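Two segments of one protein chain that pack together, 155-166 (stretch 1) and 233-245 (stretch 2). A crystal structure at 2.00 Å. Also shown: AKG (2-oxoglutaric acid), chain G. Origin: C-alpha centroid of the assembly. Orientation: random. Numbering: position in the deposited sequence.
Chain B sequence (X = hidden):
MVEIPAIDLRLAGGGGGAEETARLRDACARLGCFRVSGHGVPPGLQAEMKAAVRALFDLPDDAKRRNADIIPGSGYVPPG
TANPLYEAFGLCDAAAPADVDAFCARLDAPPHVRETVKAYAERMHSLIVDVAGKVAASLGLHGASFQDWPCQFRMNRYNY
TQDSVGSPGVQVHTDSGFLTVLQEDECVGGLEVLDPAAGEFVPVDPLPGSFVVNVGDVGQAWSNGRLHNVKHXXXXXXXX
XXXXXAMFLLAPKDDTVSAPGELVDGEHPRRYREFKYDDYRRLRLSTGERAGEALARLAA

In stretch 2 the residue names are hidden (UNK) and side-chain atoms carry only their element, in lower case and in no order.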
ATOM      1  N   MET B 155      12.467  10.014  -8.628  1.00 14.76           N
ATOM      2  CA  MET B 155      12.057   9.437  -7.351  1.00 12.28           C
ATOM      3  C   MET B 155      12.252  10.535  -6.326  1.00 21.32           C
ATOM      4  O   MET B 155      13.334  11.149  -6.283  1.00 20.05           O
ATOM      5  CB  MET B 155      12.866   8.184  -7.021  1.00 18.10           C
ATOM      6  CG  MET B 155      12.592   7.026  -7.976  1.00 23.66           C
ATOM      7  SD  MET B 155      13.760   5.627  -7.812  1.00 20.73           S
ATOM      8  CE  MET B 155      15.343   6.368  -8.293  1.00 25.91           C
ATOM      9  N   ASN B 156      11.200  10.823  -5.559  1.00 15.28           N
ATOM     10  CA  ASN B 156      11.207  11.995  -4.688  1.00 17.02           C
ATOM     11  C   ASN B 156      10.929  11.595  -3.233  1.00 21.94           C
ATOM     12  O   ASN B 156      10.129  10.697  -2.958  1.00 20.10           O
ATOM     13  CB  ASN B 156      10.135  13.052  -5.072  1.00 28.25           C
ATOM     14  CG  ASN B 156      10.077  13.352  -6.571  1.00 37.49           C
ATOM     15  OD1 ASN B 156      11.009  13.890  -7.149  1.00 31.04           O
ATOM     16  ND2 ASN B 156       8.944  13.025  -7.193  1.00 32.10           N
ATOM     17  N   ARG B 157      11.518  12.342  -2.305  1.00 22.46           N
ATOM     18  CA  ARG B 157      11.155  12.243  -0.896  1.00 21.83           C
ATOM     19  C   ARG B 157      11.082  13.634  -0.290  1.00 26.22           C
ATOM     20  O   ARG B 157      12.021  14.424  -0.413  1.00 26.20           O
ATOM     21  CB  ARG B 157      12.155  11.394  -0.122  1.00 26.10           C
ATOM     22  CG  ARG B 157      11.743  11.101   1.279  1.00 29.67           C
ATOM     23  CD  ARG B 157      12.622  10.041   1.895  1.00 32.22           C
ATOM     24  NE  ARG B 157      13.826  10.582   2.496  1.00 33.86           N
ATOM     25  CZ  ARG B 157      14.468  10.012   3.522  1.00 39.80           C
ATOM     26  NH1 ARG B 157      14.001   8.895   4.046  1.00 32.95           N
ATOM     27  NH2 ARG B 157      15.561  10.564   4.014  1.00 40.68           N
ATOM     28  N   TYR B 158       9.956  13.930   0.349  1.00 21.60           N
ATOM     29  CA  TYR B 158       9.766  15.178   1.104  1.00 28.63           C
ATOM     30  C   TYR B 158       9.808  14.809   2.581  1.00 27.30           C
ATOM     31  O   TYR B 158       8.988  14.022   3.059  1.00 29.30           O
ATOM     32  CB  TYR B 158       8.457  15.886   0.715  1.00 29.92           C
ATOM     33  CG  TYR B 158       8.328  16.130  -0.788  1.00 28.03           C
ATOM     34  CD1 TYR B 158       8.006  15.088  -1.649  1.00 36.98           C
ATOM     35  CD2 TYR B 158       8.545  17.385  -1.341  1.00 40.71           C
ATOM     36  CE1 TYR B 158       7.905  15.283  -3.010  1.00 48.23           C
ATOM     37  CE2 TYR B 158       8.450  17.593  -2.703  1.00 42.15           C
ATOM     38  CZ  TYR B 158       8.123  16.536  -3.532  1.00 53.10           C
ATOM     39  OH  TYR B 158       8.015  16.725  -4.894  1.00 60.37           O
ATOM     40  N   ASN B 159      10.796  15.329   3.291  1.00 26.93           N
ATOM     41  CA  ASN B 159      11.046  14.928   4.675  1.00 30.71           C
ATOM     42  C   ASN B 159      10.248  15.802   5.631  1.00 36.10           C
ATOM     43  O   ASN B 159      10.755  16.705   6.293  1.00 34.13           O
ATOM     44  CB  ASN B 159      12.537  14.983   4.962  1.00 36.09           C
ATOM     45  CG  ASN B 159      13.282  13.927   4.203  1.00 40.36           C
ATOM     46  OD1 ASN B 159      12.982  12.743   4.346  1.00 45.12           O
ATOM     47  ND2 ASN B 159      14.216  14.346   3.357  1.00 35.75           N
ATOM     48  N   TYR B 160       8.965  15.487   5.703  1.00 31.22           N
ATOM     49  CA  TYR B 160       8.049  16.169   6.590  1.00 37.31           C
ATOM     50  C   TYR B 160       8.318  15.821   8.044  1.00 40.39           C
ATOM     51  O   TYR B 160       8.846  14.751   8.363  1.00 35.50           O
ATOM     52  CB  TYR B 160       6.617  15.781   6.241  1.00 44.20           C
ATOM     53  CG  TYR B 160       6.138  16.215   4.873  1.00 38.27           C
ATOM     54  CD1 TYR B 160       6.675  17.336   4.243  1.00 37.08           C
ATOM     55  CD2 TYR B 160       5.127  15.515   4.228  1.00 46.07           C
ATOM     56  CE1 TYR B 160       6.219  17.746   3.024  1.00 31.32           C
ATOM     57  CE2 TYR B 160       4.659  15.916   2.997  1.00 46.15           C
ATOM     58  CZ  TYR B 160       5.211  17.030   2.402  1.00 36.67           C
ATOM     59  OH  TYR B 160       4.742  17.425   1.191  1.00 42.59           O
ATOM     60  N   THR B 161       7.934  16.744   8.925  1.00 37.48           N
ATOM     61  CA  THR B 161       8.015  16.577  10.364  1.00 35.03           C
ATOM     62  C   THR B 161       6.765  17.196  10.973  1.00 40.53           C
ATOM     63  O   THR B 161       5.896  17.751  10.266  1.00 28.87           O
ATOM     64  CB  THR B 161       9.258  17.262  10.912  1.00 38.14           C
ATOM     65  OG1 THR B 161       9.026  18.673  10.831  1.00 40.25           O
ATOM     66  CG2 THR B 161      10.522  16.883  10.088  1.00 36.97           C
ATOM     67  N   GLN B 162       6.665  17.132  12.300  1.00 35.37           N
ATOM     68  CA  GLN B 162       5.508  17.754  12.952  1.00 39.68           C
ATOM     69  C   GLN B 162       5.420  19.241  12.606  1.00 29.08           C
ATOM     70  O   GLN B 162       4.320  19.790  12.465  1.00 29.10           O
ATOM     71  CB  GLN B 162       5.576  17.553  14.468  1.00 53.00           C
ATOM     72  CG  GLN B 162       5.494  16.088  14.932  1.00 72.19           C
ATOM     73  CD  GLN B 162       4.074  15.519  14.938  1.00 75.34           C
ATOM     74  OE1 GLN B 162       3.096  16.224  14.652  1.00 72.22           O
ATOM     75  NE2 GLN B 162       3.956  14.231  15.263  1.00 70.11           N
ATOM     76  N   ASP B 163       6.569  19.899  12.427  1.00 28.85           N
ATOM     77  CA  ASP B 163       6.586  21.327  12.132  1.00 37.09           C
ATOM     78  C   ASP B 163       6.181  21.657  10.695  1.00 30.66           C
ATOM     79  O   ASP B 163       5.904  22.827  10.402  1.00 38.84           O
ATOM     80  CB  ASP B 163       7.987  21.871  12.410  1.00 33.72           C
ATOM     81  CG  ASP B 163       8.389  21.721  13.864  1.00 54.23           C
ATOM     82  OD1 ASP B 163       7.478  21.529  14.710  1.00 51.57           O
ATOM     83  OD2 ASP B 163       9.604  21.789  14.160  1.00 62.38           O
ATOM     84  N   SER B 164       6.171  20.657   9.795  1.00 37.99           N
ATOM     85  CA  SER B 164       5.840  20.882   8.389  1.00 26.99           C
ATOM     86  C   SER B 164       4.342  20.879   8.153  1.00 29.04           C
ATOM     87  O   SER B 164       3.895  21.406   7.146  1.00 24.03           O
ATOM     88  CB  SER B 164       6.435  19.761   7.521  1.00 25.59           C
ATOM     89  OG  SER B 164       7.848  19.785   7.568  1.00 54.08           O
ATOM     90  N   VAL B 165       3.563  20.257   9.039  1.00 27.40           N
ATOM     91  CA  VAL B 165       2.159  20.043   8.763  1.00 23.97           C
ATOM     92  C   VAL B 165       1.424  21.369   8.597  1.00 31.89           C
ATOM     93  O   VAL B 165       1.520  22.275   9.444  1.00 26.93           O
ATOM     94  CB  VAL B 165       1.504  19.189   9.868  1.00 33.48           C
ATOM     95  CG1 VAL B 165       0.002  19.156   9.610  1.00 26.30           C
ATOM     96  CG2 VAL B 165       2.088  17.793   9.894  1.00 33.93           C
ATOM     97  N   GLY B 166       0.613  21.444   7.534  1.00 27.36           N
ATOM     98  CA  GLY B 166      -0.099  22.643   7.167  1.00 33.82           C
ATOM     99  C   GLY B 166       0.672  23.587   6.258  1.00 37.13           C
ATOM    100  O   GLY B 166       0.165  24.671   5.935  1.00 42.15           O
ATOM    101  N   UNK B 233       0.136  21.878  -6.859  1.00 26.16           N
ATOM    102  CA  UNK B 233       1.006  22.071  -5.718  1.00 26.71           C
ATOM    103  C   UNK B 233       0.870  20.841  -4.821  1.00 24.88           C
ATOM    104  O   UNK B 233       0.075  19.934  -5.083  1.00 22.28           O
ATOM    105  n   UNK B 233      -2.436  24.402  -2.999  1.00 45.48           N
ATOM    106  c   UNK B 233      -3.085  25.381  -2.376  1.00 44.16           C
ATOM    107  c   UNK B 233      -1.186  24.583  -3.742  1.00 38.48           C
ATOM    108  n   UNK B 233      -4.220  25.123  -1.723  1.00 39.67           N
ATOM    109  c   UNK B 233       0.647  23.357  -4.972  1.00 28.08           C
ATOM    110  n   UNK B 233      -2.602  26.613  -2.409  1.00 58.31           N
ATOM    111  c   UNK B 233      -0.651  23.239  -4.210  1.00 32.33           C
ATOM    112  N   UNK B 234       1.631  20.831  -3.741  1.00 31.33           N
ATOM    113  CA  UNK B 234       1.562  19.748  -2.761  1.00 27.10           C
ATOM    114  C   UNK B 234       1.579  20.351  -1.363  1.00 32.42           C
ATOM    115  O   UNK B 234       2.610  20.891  -0.934  1.00 34.74           O
ATOM    116  c   UNK B 234       2.723  18.759  -2.927  1.00 33.68           C
ATOM    117  c   UNK B 234       2.626  18.062  -4.259  1.00 49.51           C
ATOM    118  c   UNK B 234       2.678  17.739  -1.789  1.00 42.50           C
ATOM    119  N   UNK B 235       0.449  20.264  -0.656  1.00 31.95           N
ATOM    120  CA  UNK B 235       0.415  20.634   0.749  1.00 35.75           C
ATOM    121  C   UNK B 235       0.970  19.510   1.613  1.00 32.55           C
ATOM    122  O   UNK B 235       0.718  18.331   1.351  1.00 27.95           O
ATOM    123  c   UNK B 235      -2.945  22.449   1.463  1.00 94.38           C
ATOM    124  n   UNK B 235      -3.666  23.454   0.979  1.00 96.33           N
ATOM    125  o   UNK B 235      -3.364  21.693   2.343  1.00 96.83           O
ATOM    126  c   UNK B 235      -1.015  20.908   1.216  1.00 42.38           C
ATOM    127  c   UNK B 235      -1.561  22.257   0.871  1.00 74.51           C
ATOM    128  N   UNK B 236       1.686  19.881   2.664  1.00 34.17           N
ATOM    129  CA  UNK B 236       2.082  18.916   3.684  1.00 37.38           C
ATOM    130  C   UNK B 236       0.869  18.621   4.559  1.00 34.78           C
ATOM    131  O   UNK B 236       0.317  19.518   5.213  1.00 28.73           O
ATOM    132  s   UNK B 236       3.553  18.239   5.949  1.00 31.19           S
ATOM    133  c   UNK B 236       3.237  19.420   4.545  1.00 31.01           C
ATOM    134  N   UNK B 237       0.435  17.372   4.544  1.00 24.57           N
ATOM    135  CA  UNK B 237      -0.785  16.991   5.220  1.00 34.65           C
ATOM    136  C   UNK B 237      -0.526  16.043   6.369  1.00 32.36           C
ATOM    137  O   UNK B 237      -1.472  15.695   7.091  1.00 35.51           O
ATOM    138  c   UNK B 237      -1.803  16.388   4.232  1.00 34.80           C
ATOM    139  c   UNK B 237      -2.053  17.363   3.064  1.00 35.94           C
ATOM    140  c   UNK B 237      -1.324  15.044   3.717  1.00 38.00           C
ATOM    141  N   UNK B 238       0.723  15.639   6.588  1.00 34.76           N
ATOM    142  CA  UNK B 238       1.031  14.712   7.667  1.00 41.85           C
ATOM    143  C   UNK B 238       2.482  14.876   8.062  1.00 39.75           C
ATOM    144  O   UNK B 238       3.297  15.419   7.306  1.00 34.18           O
ATOM    145  c   UNK B 238       0.762  13.260   7.258  1.00 49.32           C
ATOM    146  N   UNK B 239       2.806  14.386   9.261  1.00 29.20           N
ATOM    147  CA  UNK B 239       4.142  14.532   9.820  1.00 29.48           C
ATOM    148  C   UNK B 239       5.061  13.369   9.471  1.00 43.62           C
ATOM    149  O   UNK B 239       5.968  13.051  10.248  1.00 49.50           O
ATOM    150  c   UNK B 239       4.056  14.691  11.346  1.00 34.00           C
ATOM    151  N   UNK B 240       4.833  12.705   8.343  1.00 35.70           N
ATOM    152  CA  UNK B 240       5.709  11.618   7.901  1.00 42.23           C
ATOM    153  C   UNK B 240       6.221  11.893   6.489  1.00 36.36           C
ATOM    154  O   UNK B 240       5.568  12.604   5.716  1.00 35.11           O
ATOM    155  c   UNK B 240       4.423  10.042   9.356  1.00 54.25           C
ATOM    156  c   UNK B 240       3.826  10.245   6.957  1.00 36.92           C
ATOM    157  c   UNK B 240       4.973  10.266   7.962  1.00 43.49           C
ATOM    158  N   UNK B 241       7.394  11.387   6.122  1.00 36.67           N
ATOM    159  CA  UNK B 241       7.910  11.632   4.766  1.00 37.06           C
ATOM    160  C   UNK B 241       6.942  11.163   3.683  1.00 38.54           C
ATOM    161  O   UNK B 241       6.329  10.098   3.793  1.00 35.76           O
ATOM    162  c   UNK B 241       9.580  10.592   6.157  1.00 39.32           C
ATOM    163  c   UNK B 241       9.207  10.819   4.725  1.00 30.94           C
ATOM    164  c   UNK B 241       8.308  10.586   6.950  1.00 35.09           C
ATOM    165  N   UNK B 242       6.847  11.948   2.614  1.00 32.09           N
ATOM    166  CA  UNK B 242       6.051  11.583   1.449  1.00 26.73           C
ATOM    167  C   UNK B 242       6.958  11.184   0.285  1.00 21.69           C
ATOM    168  O   UNK B 242       7.802  11.966  -0.153  1.00 24.88           O
ATOM    169  n   UNK B 242       4.851  14.259  -3.045  1.00 75.15           N
ATOM    170  n   UNK B 242       2.940  13.581  -1.959  1.00 59.28           N
ATOM    171  n   UNK B 242       2.979  13.716  -4.255  1.00 52.51           N
ATOM    172  c   UNK B 242       3.589  13.851  -3.087  1.00 64.34           C
ATOM    173  c   UNK B 242       3.524  13.699  -0.626  1.00 46.60           C
ATOM    174  c   UNK B 242       4.480  12.558  -0.320  1.00 35.79           C
ATOM    175  c   UNK B 242       5.140  12.740   1.037  1.00 33.90           C
ATOM    176  N   UNK B 243       6.777   9.963  -0.209  1.00 28.31           N
ATOM    177  CA  UNK B 243       7.592   9.433  -1.293  1.00 22.63           C
ATOM    178  C   UNK B 243       6.741   9.309  -2.551  1.00 26.83           C
ATOM    179  O   UNK B 243       5.582   8.850  -2.514  1.00 23.52           O
ATOM    180  c   UNK B 243       8.241   8.091  -0.920  1.00 26.31           C
ATOM    181  c   UNK B 243       8.911   7.515  -2.111  1.00 28.42           C
ATOM    182  c   UNK B 243       9.246   8.322   0.211  1.00 29.63           C
ATOM    183  N   UNK B 244       7.311   9.750  -3.666  1.00 21.22           N
ATOM    184  CA  UNK B 244       6.591   9.697  -4.917  1.00 20.24           C
ATOM    185  C   UNK B 244       7.538   9.342  -6.037  1.00 15.09           C
ATOM    186  O   UNK B 244       8.756   9.443  -5.906  1.00 17.64           O
ATOM    187  o   UNK B 244       6.765  12.074  -5.503  1.00 23.17           O
ATOM    188  c   UNK B 244       5.873  11.030  -5.227  1.00 24.05           C
ATOM    189  N   UNK B 245       6.948   8.908  -7.140  1.00 15.52           N
ATOM    190  CA  UNK B 245       7.669   8.546  -8.348  1.00 11.26           C
ATOM    191  C   UNK B 245       6.960   9.243  -9.504  1.00 15.80           C
ATOM    192  O   UNK B 245       5.712   9.246  -9.589  1.00 18.12           O
ATOM    193  c   UNK B 245       7.670   7.026  -8.531  1.00 18.06           C
ATOM    194  c   UNK B 245       7.896   4.885  -7.257  1.00 27.31           C
ATOM    195  c   UNK B 245       8.159   6.335  -7.260  1.00 26.63           C
ATOM    196  c   UNK B 245       8.529   6.617  -9.653  1.00 33.77           C
TER
HETATM  197  C1  AKG G 401       5.205  17.387  -9.838  1.00 73.33           C
HETATM  198  O1  AKG G 401       4.707  16.272 -10.106  1.00 65.02           O
HETATM  199  O2  AKG G 401       5.827  18.055 -10.692  1.00 54.16           O
HETATM  200  C2  AKG G 401       5.056  17.925  -8.489  1.00 76.35           C
HETATM  201  O5  AKG G 401       4.495  18.993  -8.313  1.00 72.04           O
HETATM  202  C3  AKG G 401       5.600  17.150  -7.312  1.00 69.22           C
HETATM  203  C4  AKG G 401       5.297  15.668  -7.496  1.00 74.03           C
HETATM  204  C5  AKG G 401       5.819  14.897  -6.307  1.00 73.56           C
HETATM  205  O3  AKG G 401       4.994  14.347  -5.545  1.00 74.56           O
HETATM  206  O4  AKG G 401       7.055  14.838  -6.130  1.00 81.29           O
HETATM  207  O   HOH W   1       1.779  15.818   1.588  1.00 35.18           O

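Position 233 carries three carbons, a nitrogen, then a carbon bearing two more nitrogens, a guanidinium that stays out of reach of stretch 1: Arg233. Position 234 has one carbon carrying two others, and one branch lies 3.6 Å from Tyr160 OH. The beta-branched, all-carbon fork is valine, Val234, its CG1 being the atom near that hydroxyl. At 235 there are three carbons, the third bearing one oxygen and one nitrogen, an amide; its CA-to-CB bond points sideways: Gln235. Its backbone O accepts from a water (2.7 Å to the water O), which also receives a weak hydrogen bond from Tyr160 OH at 3.4 Å.

Position 236 has one carbon and then a sulfur, which sits over a face of the Tyr160 ring: Cys236. Its SG lies 3.5 Å from the ring centroid, 15° off the normal, and its CB also packs over the ring. Its backbone O accepts from Gly166 N at 3.0 Å.

Position 237, a three-carbon fork whose CA-to-CB bond points away, with no side-chain contact to stretch 1, is Val237. Position 238 has a single carbon, its CA-to-CB bond pointing away: Ala238. Its backbone C lies 3.5 Å from Val165 CG2. Position 239 also has one carbon, 4.0 Å from Val165 CG2 and 3.7 Å from Gln162 CD: Ala239. Position 240 is another exposed three-carbon fork, Val240; its backbone O meets the Tyr160 ring edge, 3.3 Å from CD2.

At 241 three carbons close a ring onto the backbone N, with CB 4.3 Å from Arg157 CG, giving Pro241; its CA lies 3.1 Å from Tyr158 O. Position 242 repeats the guanidinium pattern in an extended chain, with a terminal nitrogen 3.2 Å from Tyr158 CE1: Arg242. Position 243, a three-carbon fork 3.9 Å from Arg157 CG, is Val243. Position 244 has one carbon and an oxygen, which accepts from Asn156 ND2 at 2.9 Å: Ser244. Position 245 has four carbons forked at the first, one arm two carbons long, hence Ile245; its CG2 is 4.4 Å from Met155 CG.

The contact works by dividing its labor between faces. Antiparallel strands pair Asn156 with Ser244 and Tyr158 with Arg242 through reciprocal backbone hydrogen bonds of 2.8 to 3.1 Å, measured between N and O of each pair. Those four side chains share one face and gather around 2-oxoglutaric acid, where Tyr158 OH donates to AKG O4 at 2.5 Å. On the other face Met155, Arg157, Val243 and Ile245 pack mainly through carbon. Beyond the strand, Tyr160 turns toward stretch 2, filling the space between Cys236 and Arg242.

Stretch 2 233-245: RVQCVAAVPRVSI
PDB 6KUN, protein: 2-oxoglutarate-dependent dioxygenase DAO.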